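Local atomic coordinates of Ent-copalyl diphosphate synthase (Streptomyces platensis, PDB entry 5BP8), a protein that is a bacterial terpene cyclase, a largely alpha-helical protein related over part of its chain to the C-terminal domain of the squalene-hopene cyclases. Residues Arg427-Ala432 with Gln457-Thr462; Glu451-Val456 with Arg508-Ala513; Trp394-Lys397 with Tyr403-Thr406; Ser270-Gly275 with Ala318-Thr323; Trp383-Gln388 with Gly418-Ala423. All coordinates share one frame; numbering follows the deposited sequence.

Contact 1 of 5, residues Arg427-Ala432 with Gln457-Thr462; sequences RAAAWA and QLLMRT
Leu-458 is the first residue of 457-462 to meet helix 427-432, and it does so with one branch: its CD2 methyl lies 4.3 Å from Ala-428 CB, close to the carbonyl oxygen of that alanine as well. Leu-459 reaches across by a different route. Its CB leaves the helix alongside the partner, but CG, beside the backbone N and anti to the carbonyl carbon (chi1 -68°), carries CD2 back to the facing helix. This methyl spans two alanines about a turn apart, 4.2 Å from Ala-429 CB and 4.1 Å from Ala-432 CB. At Thr-462 the chain leaves helical geometry. The hydroxyl OG1 turns back to donate a 2.6 Å hydrogen bond to Leu-458 O, approaching from 30° out of the carbonyl plane, while Thr-462 N makes a weak bond to the same oxygen.

No hydrogen bond crosses the interface; it is alanine methyls against leucine branches. The two short helical segments lie 9.9 Å apart at closest approach, with their directions 131° from each other, as two successive helices of a mainly alpha-helical domain folding back on one another. Helix 402-416 packs beside both of them, touching Ala-428 through Thr-406 and Leu-458 through Ala-410. On another flank Leu-459 reaches Ser-474 of helix 469-484, and helix 504-518 packs against Gln-457 and Met-460.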
# COMPACT_ATOMS: atom_id res chain seq x y z
N ARG A 427 9.31 22.23 -13.53
CA ARG A 427 8.95 22.69 -12.19
C ARG A 427 9.06 21.53 -11.19
O ARG A 427 9.42 21.73 -10.04
CB ARG A 427 7.52 23.22 -12.15
CG ARG A 427 7.30 24.57 -12.81
CD ARG A 427 6.09 25.21 -12.15
NE ARG A 427 4.82 24.93 -12.82
CZ ARG A 427 3.66 24.69 -12.21
NH1 ARG A 427 3.55 24.58 -10.88
NH2 ARG A 427 2.58 24.48 -12.96
N ALA A 428 8.70 20.33 -11.64
CA ALA A 428 8.89 19.10 -10.82
C ALA A 428 10.37 18.83 -10.52
O ALA A 428 10.76 18.50 -9.38
CB ALA A 428 8.24 17.90 -11.49
N ALA A 429 11.22 18.95 -11.53
CA ALA A 429 12.66 18.76 -11.34
C ALA A 429 13.26 19.83 -10.42
O ALA A 429 14.14 19.55 -9.61
CB ALA A 429 13.39 18.74 -12.69
N ALA A 430 12.77 21.07 -10.53
CA ALA A 430 13.17 22.13 -9.62
C ALA A 430 12.80 21.78 -8.17
O ALA A 430 13.58 22.05 -7.25
CB ALA A 430 12.53 23.44 -10.03
N TRP A 431 11.60 21.24 -7.99
CA TRP A 431 11.13 20.81 -6.67
C TRP A 431 12.00 19.70 -6.11
O TRP A 431 12.34 19.67 -4.92
CB TRP A 431 9.66 20.40 -6.76
CG TRP A 431 9.08 19.87 -5.49
CD1 TRP A 431 8.59 20.60 -4.46
CD2 TRP A 431 8.93 18.50 -5.13
NE1 TRP A 431 8.10 19.77 -3.47
CE2 TRP A 431 8.32 18.47 -3.84
CE3 TRP A 431 9.24 17.29 -5.75
CZ2 TRP A 431 8.01 17.28 -3.18
CZ3 TRP A 431 8.93 16.11 -5.09
CH2 TRP A 431 8.32 16.12 -3.83
N ALA A 432 12.38 18.78 -6.98
CA ALA A 432 13.32 17.75 -6.59
C ALA A 432 14.63 18.33 -6.09
O ALA A 432 15.12 17.94 -5.04
CB ALA A 432 13.56 16.76 -7.72
N GLN A 457 15.40 8.79 -10.67
CA GLN A 457 14.73 8.48 -11.94
C GLN A 457 14.14 9.70 -12.61
O GLN A 457 14.35 9.89 -13.81
CB GLN A 457 13.59 7.49 -11.75
CG GLN A 457 14.03 6.10 -11.40
CD GLN A 457 12.86 5.13 -11.37
OE1 GLN A 457 12.06 5.09 -12.32
NE2 GLN A 457 12.77 4.35 -10.29
N LEU A 458 13.42 10.52 -11.84
CA LEU A 458 12.82 11.74 -12.37
C LEU A 458 13.89 12.62 -13.00
O LEU A 458 13.73 13.07 -14.14
CB LEU A 458 12.10 12.52 -11.27
CG LEU A 458 11.47 13.87 -11.64
CD1 LEU A 458 10.63 13.77 -12.90
CD2 LEU A 458 10.63 14.44 -10.51
N LEU A 459 14.97 12.87 -12.25
CA LEU A 459 16.02 13.77 -12.72
C LEU A 459 16.74 13.23 -13.96
O LEU A 459 16.97 13.98 -14.92
CB LEU A 459 17.03 14.05 -11.61
CG LEU A 459 16.52 14.87 -10.42
CD1 LEU A 459 17.56 14.88 -9.30
CD2 LEU A 459 16.18 16.29 -10.82
N MSE A 460 17.07 11.94 -13.95
CA MSE A 460 17.78 11.34 -15.09
C MSE A 460 16.91 11.22 -16.31
O MSE A 460 17.34 11.57 -17.44
CB MSE A 460 18.41 10.01 -14.70
CG MSE A 460 19.50 10.14 -13.64
SE MSE A 460 21.06 11.18 -14.25
CE MSE A 460 20.55 13.05 -14.12
N ARG A 461 15.68 10.75 -16.14
CA ARG A 461 14.82 10.51 -17.30
C ARG A 461 14.32 11.79 -17.97
O ARG A 461 13.95 11.76 -19.16
CB ARG A 461 13.67 9.59 -16.95
CG ARG A 461 14.10 8.14 -16.68
CD ARG A 461 13.03 7.31 -16.00
NE ARG A 461 11.79 7.17 -16.77
CZ ARG A 461 10.71 6.53 -16.32
NH1 ARG A 461 10.69 5.95 -15.11
NH2 ARG A 461 9.64 6.47 -17.07
N THR A 462 14.33 12.91 -17.25
CA THR A 462 13.81 14.17 -17.80
C THR A 462 14.92 15.15 -18.13
O THR A 462 14.66 16.30 -18.43
CB THR A 462 12.81 14.84 -16.84
OG1 THR A 462 13.46 15.23 -15.62
CG2 THR A 462 11.64 13.92 -16.56

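Contact 2 of 5, residues Glu451-Val456 with Arg508-Ala513; sequences ETAYMV and RAARLA. With SO4 (sulfate ion), chain C.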
# COMPACT_ATOMS: atom_id res chain seq x y z
N GLU A 451 12.09 6.69 -1.92
CA GLU A 451 11.84 8.05 -2.34
C GLU A 451 13.05 8.66 -3.07
O GLU A 451 12.89 9.42 -4.04
CB GLU A 451 11.39 8.92 -1.17
CG GLU A 451 10.10 8.41 -0.52
CD GLU A 451 9.82 9.02 0.84
OE1 GLU A 451 10.46 8.59 1.82
OE2 GLU A 451 8.95 9.91 0.93
N THR A 452 14.24 8.30 -2.63
CA THR A 452 15.46 8.70 -3.30
C THR A 452 15.46 8.14 -4.74
O THR A 452 15.75 8.88 -5.71
CB THR A 452 16.70 8.22 -2.53
OG1 THR A 452 16.70 8.77 -1.20
CG2 THR A 452 17.97 8.67 -3.26
N ALA A 453 15.13 6.86 -4.86
CA ALA A 453 15.07 6.19 -6.17
C ALA A 453 14.14 6.91 -7.12
O ALA A 453 14.50 7.14 -8.30
CB ALA A 453 14.65 4.73 -6.04
N TYR A 454 12.96 7.32 -6.63
CA TYR A 454 12.01 8.05 -7.48
C TYR A 454 12.59 9.36 -8.02
O TYR A 454 12.39 9.70 -9.19
CB TYR A 454 10.67 8.32 -6.78
CG TYR A 454 9.93 7.05 -6.35
CD1 TYR A 454 10.07 5.85 -7.05
CD2 TYR A 454 9.03 7.10 -5.30
CE1 TYR A 454 9.38 4.71 -6.66
CE2 TYR A 454 8.33 5.97 -4.90
CZ TYR A 454 8.51 4.78 -5.59
OH TYR A 454 7.86 3.62 -5.22
N MSE A 455 13.27 10.11 -7.16
CA MSE A 455 13.86 11.39 -7.57
C MSE A 455 15.02 11.21 -8.51
O MSE A 455 15.18 12.00 -9.46
CB MSE A 455 14.22 12.23 -6.35
CG MSE A 455 12.95 12.68 -5.64
SE MSE A 455 11.74 13.81 -6.70
CE MSE A 455 10.48 12.48 -7.34
N VAL A 456 15.86 10.22 -8.28
CA VAL A 456 16.97 9.97 -9.21
C VAL A 456 16.42 9.65 -10.61
O VAL A 456 16.89 10.21 -11.63
CB VAL A 456 17.90 8.85 -8.69
CG1 VAL A 456 18.84 8.36 -9.78
CG2 VAL A 456 18.69 9.35 -7.49
N ARG A 508 12.87 -2.39 -4.47
CA ARG A 508 14.15 -2.88 -4.98
C ARG A 508 14.25 -2.61 -6.48
O ARG A 508 15.33 -2.26 -6.98
CB ARG A 508 14.35 -4.37 -4.67
CG ARG A 508 14.52 -4.65 -3.17
CD ARG A 508 14.84 -6.09 -2.82
NE ARG A 508 16.27 -6.33 -2.96
CZ ARG A 508 16.97 -7.27 -2.31
NH1 ARG A 508 16.41 -8.11 -1.43
NH2 ARG A 508 18.27 -7.36 -2.56
N ALA A 509 13.13 -2.76 -7.19
CA ALA A 509 13.14 -2.53 -8.64
C ALA A 509 13.32 -1.06 -8.96
O ALA A 509 14.03 -0.69 -9.90
CB ALA A 509 11.89 -3.09 -9.30
N ALA A 510 12.71 -0.19 -8.16
CA ALA A 510 12.88 1.22 -8.30
C ALA A 510 14.32 1.66 -8.05
O ALA A 510 14.86 2.52 -8.77
CB ALA A 510 11.92 1.97 -7.37
N ARG A 511 14.95 1.06 -7.05
CA ARG A 511 16.33 1.34 -6.72
C ARG A 511 17.24 0.93 -7.89
O ARG A 511 18.11 1.69 -8.31
CB ARG A 511 16.77 0.63 -5.45
CG ARG A 511 18.23 0.81 -5.10
CD ARG A 511 18.62 0.01 -3.85
NE ARG A 511 19.98 0.29 -3.42
CZ ARG A 511 21.07 -0.41 -3.78
NH1 ARG A 511 21.00 -1.45 -4.60
NH2 ARG A 511 22.25 -0.07 -3.28
N LEU A 512 17.00 -0.26 -8.41
CA LEU A 512 17.81 -0.76 -9.53
C LEU A 512 17.73 0.18 -10.74
O LEU A 512 18.77 0.55 -11.32
CB LEU A 512 17.41 -2.18 -9.88
CG LEU A 512 18.12 -2.81 -11.11
CD1 LEU A 512 19.62 -2.81 -10.93
CD2 LEU A 512 17.62 -4.22 -11.37
N ALA A 513 16.52 0.58 -11.10
CA ALA A 513 16.29 1.55 -12.18
C ALA A 513 17.05 2.86 -11.97
O ALA A 513 17.73 3.35 -12.89
CB ALA A 513 14.81 1.81 -12.35
S SO4 C . 24.99 -2.19 -4.83
O1 SO4 C . 25.95 -1.61 -5.82
O2 SO4 C . 24.79 -1.19 -3.77
O3 SO4 C . 25.55 -3.42 -4.23
O4 SO4 C . 23.72 -2.52 -5.51
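Ala-453 and Ala-510 meet where helices 449-461 and 504-518 pack closely, two helices of what is probably an alpha-alpha barrel, as in class II terpene cyclases and the squalene-hopene cyclase family. Segments 451-456 and 508-513 run roughly the same way, at 38°. Small residues set the spacing: the segment axes come within 8.3 Å, and Ala-453 CA is 5.0 Å from Arg-511 CA.

The apolar contacts centre on the two alanine methyls. Ala-453 CB presses on the backbone of the other helix, 3.5 Å from Ala-510 O, and the same Ala-453 CB is 4.1 Å from Ala-510 CB. Tyr-454 starts out pointing away, but chi1 of -60° sets CG beside the backbone N and the end of the ring comes nearer, CE1 lying 3.8 Å from Ala-510 CB in an oblique approach. Its hydroxyl is hydrogen-bonded to Glu-450 OE2, which anchors the far end of the ring. Tyr-454 also touches Ala-407 of helix 402-416.

The polar contacts belong to Arg-511 and leave the interface. Its chain, extended as far as NE, carries the guanidinium to a sulfate ion, probably from the crystallisation liquor, which Arg-8 also holds. Arg-511 NH2 has a further partner in Leu-482 O, which helps fix the group's rotation. The sulfate sulfur lies in the guanidinium plane, off its edge, and two nearly straight bonds join them: Arg-511 NH1 to O4 at 3.1 Å and Arg-511 NH2 to O2 at 2.8 Å.

Contact 3 of 5, residues Trp394-Lys397 with Tyr403-Thr406; sequences WMDK and YYAT. With SO4 (sulfate ion), chain B.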
# COMPACT_ATOMS: atom_id res chain seq x y z
N TRP A 394 3.27 16.95 -6.98
CA TRP A 394 1.91 16.44 -6.94
C TRP A 394 1.77 15.63 -5.64
O TRP A 394 2.77 15.29 -5.03
CB TRP A 394 1.60 15.49 -8.11
CG TRP A 394 1.31 16.14 -9.45
CD1 TRP A 394 0.08 16.39 -10.00
CD2 TRP A 394 2.27 16.52 -10.43
NE1 TRP A 394 0.22 16.95 -11.25
CE2 TRP A 394 1.56 17.01 -11.55
CE3 TRP A 394 3.67 16.51 -10.47
CZ2 TRP A 394 2.21 17.51 -12.70
CZ3 TRP A 394 4.31 16.97 -11.61
CH2 TRP A 394 3.58 17.48 -12.71
N MSE A 395 0.54 15.35 -5.25
CA MSE A 395 0.24 14.38 -4.18
C MSE A 395 -0.74 13.40 -4.77
O MSE A 395 -1.51 13.74 -5.67
CB MSE A 395 -0.42 15.06 -2.99
CG MSE A 395 0.55 15.58 -1.92
SE MSE A 395 1.70 14.18 -1.13
CE MSE A 395 0.62 13.08 0.09
N ASP A 396 -0.76 12.18 -4.22
CA ASP A 396 -1.64 11.13 -4.70
C ASP A 396 -2.29 10.42 -3.53
O ASP A 396 -1.68 10.27 -2.47
CB ASP A 396 -0.88 10.09 -5.52
CG ASP A 396 -1.79 9.00 -6.06
OD1 ASP A 396 -2.72 9.34 -6.81
OD2 ASP A 396 -1.57 7.80 -5.75
N LYS A 397 -3.51 9.97 -3.74
CA LYS A 397 -4.28 9.31 -2.71
C LYS A 397 -3.73 7.97 -2.26
O LYS A 397 -4.10 7.50 -1.19
CB LYS A 397 -5.75 9.13 -3.15
CG LYS A 397 -5.97 8.06 -4.20
CD LYS A 397 -7.41 8.08 -4.73
CE LYS A 397 -8.41 7.60 -3.69
NZ LYS A 397 -9.76 7.44 -4.28
N TYR A 403 7.01 12.27 -3.21
CA TYR A 403 8.05 11.81 -4.13
C TYR A 403 7.51 10.77 -5.09
O TYR A 403 7.87 10.78 -6.28
CB TYR A 403 9.31 11.36 -3.37
CG TYR A 403 9.81 12.53 -2.55
CD1 TYR A 403 10.43 13.64 -3.16
CD2 TYR A 403 9.58 12.59 -1.19
CE1 TYR A 403 10.83 14.73 -2.41
CE2 TYR A 403 9.98 13.68 -0.44
CZ TYR A 403 10.59 14.74 -1.05
OH TYR A 403 10.96 15.82 -0.26
N TYR A 404 6.62 9.89 -4.61
CA TYR A 404 5.93 8.94 -5.50
C TYR A 404 5.07 9.67 -6.52
O TYR A 404 5.20 9.45 -7.75
CB TYR A 404 5.04 7.97 -4.71
CG TYR A 404 4.30 6.99 -5.59
CD1 TYR A 404 4.98 6.02 -6.28
CD2 TYR A 404 2.91 7.04 -5.71
CE1 TYR A 404 4.31 5.11 -7.08
CE2 TYR A 404 2.23 6.12 -6.52
CZ TYR A 404 2.94 5.18 -7.22
OH TYR A 404 2.37 4.21 -8.01
N ALA A 405 4.17 10.52 -6.01
CA ALA A 405 3.16 11.19 -6.85
C ALA A 405 3.84 12.08 -7.91
O ALA A 405 3.49 12.03 -9.11
CB ALA A 405 2.20 11.99 -6.00
N THR A 406 4.87 12.79 -7.47
CA THR A 406 5.56 13.72 -8.38
C THR A 406 6.33 12.97 -9.47
O THR A 406 6.31 13.38 -10.65
CB THR A 406 6.49 14.66 -7.60
OG1 THR A 406 5.72 15.35 -6.60
CG2 THR A 406 7.10 15.72 -8.54
S SO4 B . -12.47 7.40 -1.96
O1 SO4 B . -11.95 8.57 -2.71
O2 SO4 B . -13.96 7.40 -2.14
O3 SO4 B . -11.87 6.15 -2.37
O4 SO4 B . -12.21 7.63 -0.54
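Trp-394 is tied to Thr-406 by its backbone: Trp-394 N donates a nearly straight bond (169°) to Thr-406 OG1 at 3.0 Å. Chi1 of -56° keeps that hydroxyl beside the backbone N of Thr-406, where it also bonds Pro-402 O. The two side chains cross at about a right angle, with Trp-394 CE3 4.0 Å from Thr-406 CG2, while the indole NE1 bonds Leu-384 O. Trp-394 closes the QLPDGSW sequence begun by Gln-388, a QW motif of the squalene-hopene cyclase family, and Gln-388 touches it.

At Met-395 the backbone itself is the surface: its carbonyl carbon lies 3.5 Å from Ala-405 CB. The same methyl meets Asp-396 CB at 3.7 Å. Asp-396 OD2 sits at the edge of the Tyr-404 ring, near its plane, 4.2 Å from CE2. Lys-397 NZ reaches a sulfate ion, probably from the crystallisation liquor, bonding O1 at 2.9 Å and O3 at 3.1 Å, and also bonds Thr-346 O.

The buried carboxylate of Asp-396 is satisfied by Ser-348 at OD1 and by Ser-350 and Trp-398 N at OD2. A hydrogen bond to the Thr-406 hydroxyl and packing on the Ala-405 methyl hold the extended chain on helix 402-416, while the aspartate links it to the neighbouring 348-350 region.

Contact 4 of 5, residues Ser270-Gly275 with Ala318-Thr323; sequences SLAASG and AQHGRT
Two helix C-termini come together at the protein surface, where Ala-272, in the last turn of helix 260-274, meets Gln-319 and His-320 at the end of helix 307-319. The whole contact rests on one methyl. Ala-272 CB is 3.7 Å from both Gln-319 OE1 and Gln-319 NE2 and 3.8 Å from Gln-319 CD, so it sits about equally near the oxygen and the nitrogen of the amide. Gln-319 reaches it with CG beside its backbone N (chi1 -67°) and the chain extended beyond. The amide NE2 makes a weak hydrogen bond to Asn-269 OD1, three residues before Ala-272 on the facing helix.

The imidazole comes in beside the glutamine, His-320 CE1 lying 4.0 Å from Ala-272 CB in an oblique approach. Both ring nitrogens are engaged, NE2 with Tyr-278 OH and ND1 with Ala-316 O, which fixes the rotation of the ring. Tyr-278 touches Ala-272 too, so the methyl is lodged among three polar side chains.

Ser-274 OG donates a 2.6 Å bond to Leu-271 O, tilted 22° from the carbonyl plane, and is also bonded to Leu-276 N. Gly-275, with positive phi, ends helix 260-274; Gly-321 takes positive phi in the turn beyond helix 307-319. After it, Arg-322 forms salt bridges with Asp-286 and Glu-289 of helix 282-291. A glycine of positive phi is a common C-terminal stop, as at helix 260-274, and here that stop lies beside a second helix end followed by a glycine turn, in a mainly alpha-helical fold.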
# COMPACT_ATOMS: atom_id res chain seq x y z
N SER A 270 9.53 -0.64 -14.07
CA SER A 270 10.77 -0.08 -13.57
C SER A 270 11.96 -0.55 -14.41
O SER A 270 12.80 0.27 -14.80
CB SER A 270 10.98 -0.47 -12.10
OG SER A 270 10.07 0.25 -11.29
N LEU A 271 12.02 -1.84 -14.71
CA LEU A 271 13.11 -2.39 -15.52
C LEU A 271 13.11 -1.86 -16.95
O LEU A 271 14.18 -1.63 -17.51
CB LEU A 271 13.08 -3.91 -15.53
CG LEU A 271 13.95 -4.57 -14.46
CD1 LEU A 271 14.01 -3.77 -13.16
CD2 LEU A 271 13.41 -5.96 -14.18
N ALA A 272 11.92 -1.63 -17.51
CA ALA A 272 11.82 -1.02 -18.85
C ALA A 272 12.35 0.39 -18.87
O ALA A 272 12.95 0.83 -19.84
CB ALA A 272 10.39 -1.04 -19.34
N ALA A 273 12.12 1.11 -17.77
CA ALA A 273 12.58 2.48 -17.62
C ALA A 273 14.07 2.57 -17.36
O ALA A 273 14.69 3.61 -17.62
CB ALA A 273 11.83 3.16 -16.48
N SER A 274 14.65 1.49 -16.85
CA SER A 274 16.04 1.48 -16.41
C SER A 274 17.07 1.61 -17.53
O SER A 274 18.19 2.02 -17.29
CB SER A 274 16.35 0.20 -15.63
OG SER A 274 16.41 -0.93 -16.48
N GLY A 275 16.69 1.22 -18.74
CA GLY A 275 17.68 1.16 -19.83
C GLY A 275 18.56 -0.09 -19.82
O GLY A 275 19.41 -0.25 -20.69
N ALA A 318 2.73 -4.29 -22.97
CA ALA A 318 3.05 -3.67 -24.26
C ALA A 318 4.52 -3.32 -24.41
O ALA A 318 5.09 -3.44 -25.51
CB ALA A 318 2.16 -2.46 -24.49
N GLN A 319 5.16 -2.90 -23.33
CA GLN A 319 6.59 -2.64 -23.37
C GLN A 319 7.43 -3.90 -23.55
O GLN A 319 8.62 -3.81 -23.89
CB GLN A 319 7.08 -1.89 -22.13
CG GLN A 319 6.55 -0.49 -22.04
CD GLN A 319 7.23 0.32 -20.97
OE1 GLN A 319 8.09 1.14 -21.27
NE2 GLN A 319 6.85 0.10 -19.70
N HIS A 320 6.85 -5.06 -23.30
CA HIS A 320 7.59 -6.30 -23.42
C HIS A 320 7.03 -7.21 -24.51
O HIS A 320 7.12 -8.43 -24.42
CB HIS A 320 7.66 -6.99 -22.06
CG HIS A 320 8.44 -6.20 -21.07
ND1 HIS A 320 7.87 -5.24 -20.26
CD2 HIS A 320 9.76 -6.19 -20.78
CE1 HIS A 320 8.80 -4.69 -19.52
NE2 HIS A 320 9.96 -5.24 -19.81
N GLY A 321 6.44 -6.60 -25.53
CA GLY A 321 6.07 -7.29 -26.76
C GLY A 321 4.69 -7.90 -26.81
O GLY A 321 4.39 -8.66 -27.73
N ARG A 322 3.83 -7.58 -25.83
CA ARG A 322 2.47 -8.12 -25.79
C ARG A 322 1.47 -7.00 -25.72
O ARG A 322 1.01 -6.61 -24.63
CB ARG A 322 2.30 -9.11 -24.64
CG ARG A 322 3.26 -10.27 -24.73
CD ARG A 322 2.79 -11.49 -23.99
NE ARG A 322 3.89 -12.44 -23.86
CZ ARG A 322 3.83 -13.57 -23.16
NH1 ARG A 322 2.72 -13.96 -22.55
NH2 ARG A 322 4.91 -14.33 -23.07
N THR A 323 1.15 -6.44 -26.88
CA THR A 323 0.30 -5.27 -26.97
C THR A 323 -1.18 -5.64 -27.01
O THR A 323 -1.61 -6.43 -27.85
CB THR A 323 0.65 -4.43 -28.20
OG1 THR A 323 2.01 -4.00 -28.10
CG2 THR A 323 -0.22 -3.20 -28.30

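Contact 5 of 5, residues Trp383-Gln388 with Gly418-Ala423; sequences WLLDNQ and GPSARA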
# COMPACT_ATOMS: atom_id res chain seq x y z
N TRP A 383 -5.54 17.60 -17.30
CA TRP A 383 -5.90 17.40 -15.92
C TRP A 383 -4.67 17.28 -15.01
O TRP A 383 -4.65 17.87 -13.93
CB TRP A 383 -6.77 16.15 -15.81
CG TRP A 383 -7.37 15.95 -14.49
CD1 TRP A 383 -8.49 16.52 -14.00
CD2 TRP A 383 -6.85 15.11 -13.46
NE1 TRP A 383 -8.73 16.07 -12.72
CE2 TRP A 383 -7.72 15.21 -12.36
CE3 TRP A 383 -5.73 14.29 -13.36
CZ2 TRP A 383 -7.51 14.51 -11.17
CZ3 TRP A 383 -5.52 13.58 -12.18
CH2 TRP A 383 -6.40 13.71 -11.11
N LEU A 384 -3.66 16.51 -15.42
CA LEU A 384 -2.44 16.37 -14.61
C LEU A 384 -1.74 17.69 -14.45
O LEU A 384 -1.31 18.06 -13.37
CB LEU A 384 -1.47 15.36 -15.21
CG LEU A 384 -1.90 13.89 -15.12
CD1 LEU A 384 -0.95 13.06 -15.95
CD2 LEU A 384 -1.86 13.46 -13.66
N LEU A 385 -1.62 18.42 -15.55
CA LEU A 385 -1.09 19.77 -15.49
C LEU A 385 -1.87 20.70 -14.56
O LEU A 385 -1.25 21.42 -13.77
CB LEU A 385 -1.03 20.36 -16.92
CG LEU A 385 -0.07 19.56 -17.80
CD1 LEU A 385 -0.20 19.91 -19.31
CD2 LEU A 385 1.35 19.79 -17.32
N ASP A 386 -3.19 20.65 -14.60
CA ASP A 386 -4.01 21.52 -13.77
C ASP A 386 -3.94 21.14 -12.27
O ASP A 386 -4.21 21.97 -11.42
CB ASP A 386 -5.46 21.48 -14.26
CG ASP A 386 -5.61 21.93 -15.72
OD1 ASP A 386 -6.72 21.75 -16.26
OD2 ASP A 386 -4.64 22.45 -16.32
N ASN A 387 -3.61 19.88 -11.98
CA ASN A 387 -3.53 19.41 -10.59
C ASN A 387 -2.15 19.43 -9.96
O ASN A 387 -2.00 19.02 -8.80
CB ASN A 387 -4.17 18.03 -10.47
CG ASN A 387 -5.68 18.12 -10.46
OD1 ASN A 387 -6.29 18.29 -9.41
ND2 ASN A 387 -6.29 18.06 -11.63
N GLN A 388 -1.15 19.94 -10.70
CA GLN A 388 0.18 20.17 -10.15
C GLN A 388 0.09 21.27 -9.10
O GLN A 388 -0.55 22.30 -9.32
CB GLN A 388 1.19 20.59 -11.23
CG GLN A 388 2.65 20.65 -10.76
CD GLN A 388 3.64 20.91 -11.88
OE1 GLN A 388 3.29 21.52 -12.88
NE2 GLN A 388 4.89 20.48 -11.71
N GLY A 418 3.50 15.82 -24.45
CA GLY A 418 3.81 16.82 -25.42
C GLY A 418 4.37 18.13 -24.88
O GLY A 418 4.34 18.43 -23.66
N PRO A 419 4.91 18.94 -25.80
CA PRO A 419 5.62 20.18 -25.43
C PRO A 419 4.84 21.15 -24.50
O PRO A 419 5.43 21.89 -23.71
CB PRO A 419 5.97 20.83 -26.79
CG PRO A 419 5.85 19.72 -27.80
CD PRO A 419 4.88 18.71 -27.27
N SER A 420 3.51 21.12 -24.55
CA SER A 420 2.74 21.99 -23.66
C SER A 420 2.98 21.65 -22.19
O SER A 420 2.79 22.50 -21.32
CB SER A 420 1.23 21.91 -23.98
OG SER A 420 0.67 20.66 -23.57
N ALA A 421 3.40 20.40 -21.94
CA ALA A 421 3.58 19.89 -20.58
C ALA A 421 5.00 20.00 -20.03
O ALA A 421 5.25 19.67 -18.85
CB ALA A 421 3.12 18.43 -20.51
N ARG A 422 5.93 20.52 -20.84
CA ARG A 422 7.35 20.56 -20.47
C ARG A 422 7.66 21.54 -19.32
O ARG A 422 8.60 21.32 -18.54
CB ARG A 422 8.23 20.88 -21.69
CG ARG A 422 9.74 20.81 -21.43
CD ARG A 422 10.21 19.40 -21.07
NE ARG A 422 11.29 19.40 -20.07
CZ ARG A 422 11.98 18.32 -19.69
NH1 ARG A 422 11.74 17.11 -20.21
NH2 ARG A 422 12.94 18.47 -18.77
N ALA A 423 6.89 22.63 -19.22
CA ALA A 423 7.07 23.60 -18.13
C ALA A 423 6.84 22.91 -16.77
O ALA A 423 7.58 23.13 -15.82
CB ALA A 423 6.10 24.76 -18.28
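Chi1 of -63° sets CG of Leu-385 beside its backbone N, and chi2 of 167° spreads the two methyls toward the turn at 418-421, where both straddle one alanine. Leu-385 CD1 is 3.8 Å from Ala-421 CB and CD2 is 3.9 Å from the same atom. Ser-420 stands at the margin, its OG 4.4 Å from Leu-385 CD1. Leu-413 of helix 402-416 touches both Leu-385 and Ala-421, completing a small apolar cluster beside the start of helix 422-435.

On the same segment as the leucine, the end of helix 370-386 is held by Asn-387. Its ND2 donates a 2.8 Å bond to Trp-383 O, almost straight at 172°, and its backbone N reaches that oxygen at 3.0 Å from the opposite face of the carbonyl plane. Asn-387 ND2 also lies 3.2 Å above one face of the Trp-383 ring, offset toward the rim. Next comes Gln-388, opening residue of a QW motif, whose NE2 bonds Gly-392 O and Ala-424 O.

The chemistry is divided accordingly: mainly apolar packing, with no hydrogen bond across, joins the two segments directly, while hydrogen bonds fix the helix end from within and, through Gln-388, fasten it to helix 422-435.

Overall arrangement
From the N terminus, contact 4 comes first, closing a loop of 42 residues by joining the ends of helices 260-274 and 307-319. Contact 5 opens next, and will bring the end of helix 370-386 to the start of helix 422-435; the much shorter loop of contact 3 lies inside it and closes first. Contact 1 then joins helix 422-435 to helix 449-461, and contact 2 crosses it along the chain, tying helix 449-461 to the C-terminal helix 504-518. That last helix also packs on helix 260-274, where contact 2 touches contact 4. Contacts 1, 3 and 5 belong to the squalene-hopene cyclase-like region, with helix 402-416 packed among them.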